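Local coordinates for protein phage terminase large subunit (Thermus phage P7426, PDB 7KS4) that probably acts as an ATP-driven motor that packages viral DNA into empty capsids and as the endonuclease that cuts it, this construct being the N-terminal ATPase domain, at residues K36-K48 against L172-P185. Residues are numbered along the deposited sequence; the frame is centred on the assembly and turned at random. Where two conformers were deposited one is given.
Sequences KRRVACLGRQSGK and LSVRDGWALIISTP. With SO4 (sulfate ion), chain H.
Lys36 sends its ammonium across to Asp176, a salt bridge, NZ to OD1 3.1 Å, whose hydrogen bond is weak. The Arg37 chain bends at chi2 (-73°) and carries its guanidinium to the turn between helix 161-175 and strand 178-183: NH1 meets a lone pair of Gly177 O at 3.0 Å, in the planes of both groups, and also bonds Lys36 O from above that carbonyl's plane. A water joins NH2 to the same Gly177 O, and Leu172 CD1 lies over one guanidinium face. On the other side of the sheet Arg38 makes a cation-pi contact with Trp178, its NH2 above the ring face, offset toward the rim, 3.4 Å from CE3, with the two planes 80° apart; NH1 bonds Ile30 O and NH2 is salt-bridged to Glu55. Strands 37-42 and 178-183 run parallel, side by side in the central sheet of this P-loop ATPase, Ala40 N bonding Ile181 O at 2.8 Å. Cys41 SG rests on Pro185 CD and CG. Leu42 O meets the methyl CG2 of Thr184, whose N bonds Glu155, the predicted catalytic glutamate. In the phosphate-binding loop, in the conformers given, Lys48 NZ and Ser46 OG bond Gly43 O from opposite faces of its carbonyl plane, and NZ salt-bridges the ADP beta-phosphate.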
loop_
_atom_site.group_PDB
_atom_site.type_symbol
_atom_site.label_atom_id
_atom_site.label_comp_id
_atom_site.label_asym_id
_atom_site.label_seq_id
_atom_site.Cartn_x
_atom_site.Cartn_y
_atom_site.Cartn_z
ATOM N N LYS A 36 -1.418 6.385 11.085
ATOM C CA LYS A 36 -2.229 6.855 9.970
ATOM C C LYS A 36 -1.396 7.138 8.728
ATOM O O LYS A 36 -1.957 7.205 7.632
ATOM C CB LYS A 36 -3.010 8.105 10.382
ATOM C CG LYS A 36 -3.964 7.847 11.533
ATOM C CD LYS A 36 -5.404 8.145 11.155
ATOM C CE LYS A 36 -6.375 7.642 12.218
ATOM N NZ LYS A 36 -6.052 8.162 13.578
ATOM N N ARG A 37 -0.078 7.289 8.874
ATOM C CA ARG A 37 0.841 7.462 7.752
ATOM C C ARG A 37 1.930 6.409 7.913
ATOM O O ARG A 37 2.846 6.575 8.725
ATOM C CB ARG A 37 1.438 8.864 7.713
ATOM C CG ARG A 37 0.401 9.982 7.691
ATOM C CD ARG A 37 -0.299 10.095 6.341
ATOM N NE ARG A 37 -1.293 11.168 6.372
ATOM C CZ ARG A 37 -2.595 10.998 6.594
ATOM N NH1 ARG A 37 -3.095 9.788 6.807
ATOM N NH2 ARG A 37 -3.407 12.055 6.611
ATOM N N ARG A 38 1.817 5.334 7.149
ATOM C CA ARG A 38 2.822 4.282 7.111
ATOM C C ARG A 38 3.623 4.430 5.826
ATOM O O ARG A 38 3.046 4.440 4.729
ATOM C CB ARG A 38 2.161 2.909 7.184
ATOM C CG ARG A 38 1.560 2.592 8.546
ATOM C CD ARG A 38 0.782 1.277 8.520
ATOM N NE ARG A 38 -0.468 1.376 7.772
ATOM C CZ ARG A 38 -1.278 0.346 7.521
ATOM N NH1 ARG A 38 -0.964 -0.877 7.939
ATOM N NH2 ARG A 38 -2.398 0.534 6.839
ATOM N N VAL A 39 4.942 4.529 5.961
ATOM C CA VAL A 39 5.845 4.778 4.847
ATOM C C VAL A 39 6.823 3.609 4.809
ATOM O O VAL A 39 7.608 3.422 5.748
ATOM C CB VAL A 39 6.587 6.114 4.994
ATOM C CG1 VAL A 39 7.358 6.447 3.720
ATOM C CG2 VAL A 39 5.620 7.242 5.336
ATOM N N ALA A 40 6.791 2.828 3.732
ATOM C CA ALA A 40 7.655 1.658 3.596
ATOM C C ALA A 40 8.620 1.885 2.443
ATOM O O ALA A 40 8.210 1.948 1.279
ATOM C CB ALA A 40 6.838 0.384 3.381
ATOM N N CYS A 41 9.905 2.000 2.770
ATOM C CA CYS A 41 10.965 2.105 1.776
ATOM C C CYS A 41 11.637 0.739 1.722
ATOM O O CYS A 41 12.467 0.414 2.574
ATOM C CB CYS A 41 11.949 3.206 2.142
ATOM S SG CYS A 41 13.363 3.298 1.024
ATOM N N LEU A 42 11.260 -0.063 0.727
ATOM C CA LEU A 42 11.683 -1.454 0.640
ATOM C C LEU A 42 12.160 -1.749 -0.776
ATOM O O LEU A 42 11.648 -1.196 -1.752
ATOM C CB LEU A 42 10.543 -2.436 1.034
ATOM C CG LEU A 42 9.682 -2.127 2.269
ATOM C CD1 LEU A 42 8.601 -3.185 2.457
ATOM C CD2 LEU A 42 10.517 -2.028 3.539
ATOM N N GLY A 43 13.168 -2.608 -0.880
ATOM C CA GLY A 43 13.661 -3.009 -2.181
ATOM C C GLY A 43 12.675 -3.903 -2.906
ATOM O O GLY A 43 11.667 -4.351 -2.360
ATOM N N ARG A 44 12.979 -4.165 -4.175
ATOM C CA ARG A 44 12.177 -5.101 -4.951
ATOM C C ARG A 44 12.107 -6.451 -4.251
ATOM O O ARG A 44 13.043 -6.866 -3.565
ATOM C CB ARG A 44 12.768 -5.290 -6.344
ATOM C CG ARG A 44 12.823 -4.030 -7.155
ATOM C CD ARG A 44 13.382 -4.314 -8.530
ATOM N NE ARG A 44 13.364 -3.127 -9.378
ATOM C CZ ARG A 44 13.764 -3.107 -10.643
ATOM N NH1 ARG A 44 14.218 -4.216 -11.218
ATOM N NH2 ARG A 44 13.710 -1.978 -11.334
ATOM N N GLN A 45 10.981 -7.141 -4.447
ATOM C CA GLN A 45 10.732 -8.472 -3.903
ATOM C C GLN A 45 10.500 -8.453 -2.399
ATOM O O GLN A 45 10.604 -9.490 -1.740
ATOM C CB GLN A 45 11.877 -9.433 -4.242
ATOM C CG GLN A 45 12.197 -9.500 -5.727
ATOM C CD GLN A 45 13.262 -10.536 -6.056
ATOM O OE1 GLN A 45 14.035 -10.950 -5.191
ATOM N NE2 GLN A 45 13.302 -10.963 -7.314
ATOM N N SER A 46 10.177 -7.297 -1.829
ATOM C CA SER A 46 9.993 -7.203 -0.388
ATOM C C SER A 46 8.575 -7.525 0.064
ATOM O O SER A 46 8.331 -7.573 1.273
ATOM C CB SER A 46 10.368 -5.803 0.103
ATOM O OG SER A 46 11.769 -5.592 0.020
ATOM N N GLY A 47 7.641 -7.731 -0.862
ATOM C CA GLY A 47 6.269 -8.030 -0.503
ATOM C C GLY A 47 5.368 -6.818 -0.386
ATOM O O GLY A 47 4.273 -6.936 0.179
ATOM N N LYS A 48 5.805 -5.674 -0.912
ATOM C CA LYS A 48 5.042 -4.431 -0.834
ATOM C C LYS A 48 3.634 -4.604 -1.400
ATOM O O LYS A 48 2.642 -4.235 -0.760
ATOM C CB LYS A 48 5.809 -3.339 -1.587
ATOM C CG LYS A 48 7.103 -2.850 -0.879
ATOM C CD LYS A 48 7.950 -1.802 -1.655
ATOM C CE LYS A 48 8.274 -2.172 -3.089
ATOM N NZ LYS A 48 9.214 -3.315 -3.166
ATOM N N LEU A 172 -8.308 12.637 2.504
ATOM C CA LEU A 172 -8.033 11.746 3.626
ATOM C C LEU A 172 -8.309 12.423 4.958
ATOM O O LEU A 172 -8.973 11.856 5.829
ATOM C CB LEU A 172 -6.581 11.290 3.594
ATOM C CG LEU A 172 -6.161 9.990 2.935
ATOM C CD1 LEU A 172 -4.721 9.770 3.369
ATOM C CD2 LEU A 172 -7.038 8.803 3.305
ATOM N N SER A 173 -7.766 13.626 5.154
ATOM C CA SER A 173 -7.894 14.294 6.444
ATOM C C SER A 173 -9.353 14.471 6.846
ATOM O O SER A 173 -9.659 14.564 8.040
ATOM C CB SER A 173 -7.187 15.645 6.397
ATOM O OG SER A 173 -5.867 15.492 5.909
ATOM N N VAL A 174 -10.261 14.512 5.869
ATOM C CA VAL A 174 -11.686 14.661 6.160
ATOM C C VAL A 174 -12.161 13.549 7.085
ATOM O O VAL A 174 -12.610 13.799 8.211
ATOM C CB VAL A 174 -12.497 14.675 4.855
ATOM C CG1 VAL A 174 -13.994 14.661 5.139
ATOM C CG2 VAL A 174 -12.128 15.879 4.043
ATOM N N ARG A 175 -12.111 12.308 6.604
ATOM C CA ARG A 175 -12.534 11.156 7.383
ATOM C C ARG A 175 -11.423 10.603 8.259
ATOM O O ARG A 175 -11.550 9.486 8.766
ATOM C CB ARG A 175 -13.054 10.055 6.455
ATOM C CG ARG A 175 -14.565 10.048 6.303
ATOM C CD ARG A 175 -14.981 9.461 4.970
ATOM N NE ARG A 175 -16.048 8.479 5.113
ATOM C CZ ARG A 175 -16.472 7.687 4.132
ATOM N NH1 ARG A 175 -15.914 7.753 2.930
ATOM N NH2 ARG A 175 -17.452 6.822 4.354
ATOM N N ASP A 176 -10.350 11.364 8.459
ATOM C CA ASP A 176 -9.196 10.895 9.214
ATOM C C ASP A 176 -8.749 9.531 8.694
ATOM O O ASP A 176 -8.520 8.585 9.453
ATOM C CB ASP A 176 -9.505 10.844 10.709
ATOM C CG ASP A 176 -8.251 10.793 11.558
ATOM O OD1 ASP A 176 -8.267 10.104 12.600
ATOM O OD2 ASP A 176 -7.254 11.446 11.184
ATOM N N GLY A 177 -8.655 9.432 7.370
ATOM C CA GLY A 177 -8.250 8.190 6.743
ATOM C C GLY A 177 -6.752 7.973 6.806
ATOM O O GLY A 177 -5.971 8.881 7.110
ATOM N N TRP A 178 -6.347 6.742 6.516
ATOM C CA TRP A 178 -4.949 6.364 6.604
ATOM C C TRP A 178 -4.344 6.200 5.220
ATOM O O TRP A 178 -5.040 6.021 4.219
ATOM C CB TRP A 178 -4.754 5.081 7.423
ATOM C CG TRP A 178 -5.466 3.818 6.969
ATOM C CD1 TRP A 178 -6.587 3.270 7.536
ATOM C CD2 TRP A 178 -5.075 2.924 5.915
ATOM N NE1 TRP A 178 -6.916 2.100 6.899
ATOM C CE2 TRP A 178 -6.006 1.863 5.900
ATOM C CE3 TRP A 178 -4.033 2.919 4.977
ATOM C CZ2 TRP A 178 -5.941 0.828 4.977
ATOM C CZ3 TRP A 178 -3.964 1.887 4.069
ATOM C CH2 TRP A 178 -4.910 0.847 4.077
ATOM N N ALA A 179 -3.020 6.297 5.184
ATOM C CA ALA A 179 -2.260 6.183 3.954
ATOM C C ALA A 179 -1.153 5.180 4.186
ATOM O O ALA A 179 -0.480 5.228 5.222
ATOM C CB ALA A 179 -1.664 7.524 3.524
ATOM N N LEU A 180 -0.986 4.276 3.230
ATOM C CA LEU A 180 0.164 3.386 3.147
ATOM C C LEU A 180 0.976 3.807 1.925
ATOM O O LEU A 180 0.526 3.644 0.788
ATOM C CB LEU A 180 -0.288 1.933 3.057
ATOM C CG LEU A 180 0.802 0.884 2.882
ATOM C CD1 LEU A 180 1.827 0.932 4.012
ATOM C CD2 LEU A 180 0.136 -0.488 2.788
ATOM N N ILE A 181 2.166 4.346 2.169
ATOM C CA ILE A 181 2.994 4.991 1.155
ATOM C C ILE A 181 4.220 4.115 0.975
ATOM O O ILE A 181 5.085 4.063 1.855
ATOM C CB ILE A 181 3.370 6.417 1.573
ATOM C CG1 ILE A 181 2.089 7.214 1.854
ATOM C CG2 ILE A 181 4.226 7.102 0.508
ATOM C CD1 ILE A 181 2.334 8.564 2.510
ATOM N N ILE A 182 4.307 3.444 -0.164
ATOM C CA ILE A 182 5.282 2.380 -0.376
ATOM C C ILE A 182 6.048 2.666 -1.659
ATOM O O ILE A 182 5.469 3.093 -2.661
ATOM C CB ILE A 182 4.610 0.987 -0.431
ATOM C CG1 ILE A 182 3.615 0.899 -1.588
ATOM C CG2 ILE A 182 3.897 0.714 0.875
ATOM C CD1 ILE A 182 2.871 -0.430 -1.684
ATOM N N SER A 183 7.358 2.434 -1.626
ATOM C CA SER A 183 8.159 2.692 -2.816
ATOM C C SER A 183 9.562 2.135 -2.650
ATOM O O SER A 183 10.062 1.996 -1.532
ATOM C CB SER A 183 8.255 4.199 -3.101
ATOM O OG SER A 183 8.749 4.452 -4.408
ATOM N N THR A 184 10.189 1.826 -3.775
ATOM C CA THR A 184 11.640 1.865 -3.772
ATOM C C THR A 184 12.076 3.325 -3.861
ATOM O O THR A 184 11.382 4.134 -4.481
ATOM C CB THR A 184 12.218 1.081 -4.947
ATOM O OG1 THR A 184 11.802 1.697 -6.170
ATOM C CG2 THR A 184 11.736 -0.365 -4.917
ATOM N N PRO A 185 13.177 3.704 -3.220
ATOM C CA PRO A 185 13.511 5.130 -3.132
ATOM C C PRO A 185 14.027 5.688 -4.450
ATOM O O PRO A 185 14.604 4.974 -5.277
ATOM C CB PRO A 185 14.592 5.175 -2.045
ATOM C CG PRO A 185 15.213 3.821 -2.076
ATOM C CD PRO A 185 14.102 2.872 -2.433
HETATM S S SO4 H . 14.584 -7.375 -12.785
HETATM O O1 SO4 H . 15.452 -8.221 -13.602
HETATM O O2 SO4 H . 13.352 -8.093 -12.477
HETATM O O3 SO4 H . 14.269 -6.159 -13.532
HETATM O O4 SO4 H . 15.251 -7.024 -11.533
HETATM O O HOH W 1 -5.912 11.440 7.914
HETATM O O HOH W 2 -1.474 3.903 7.519
#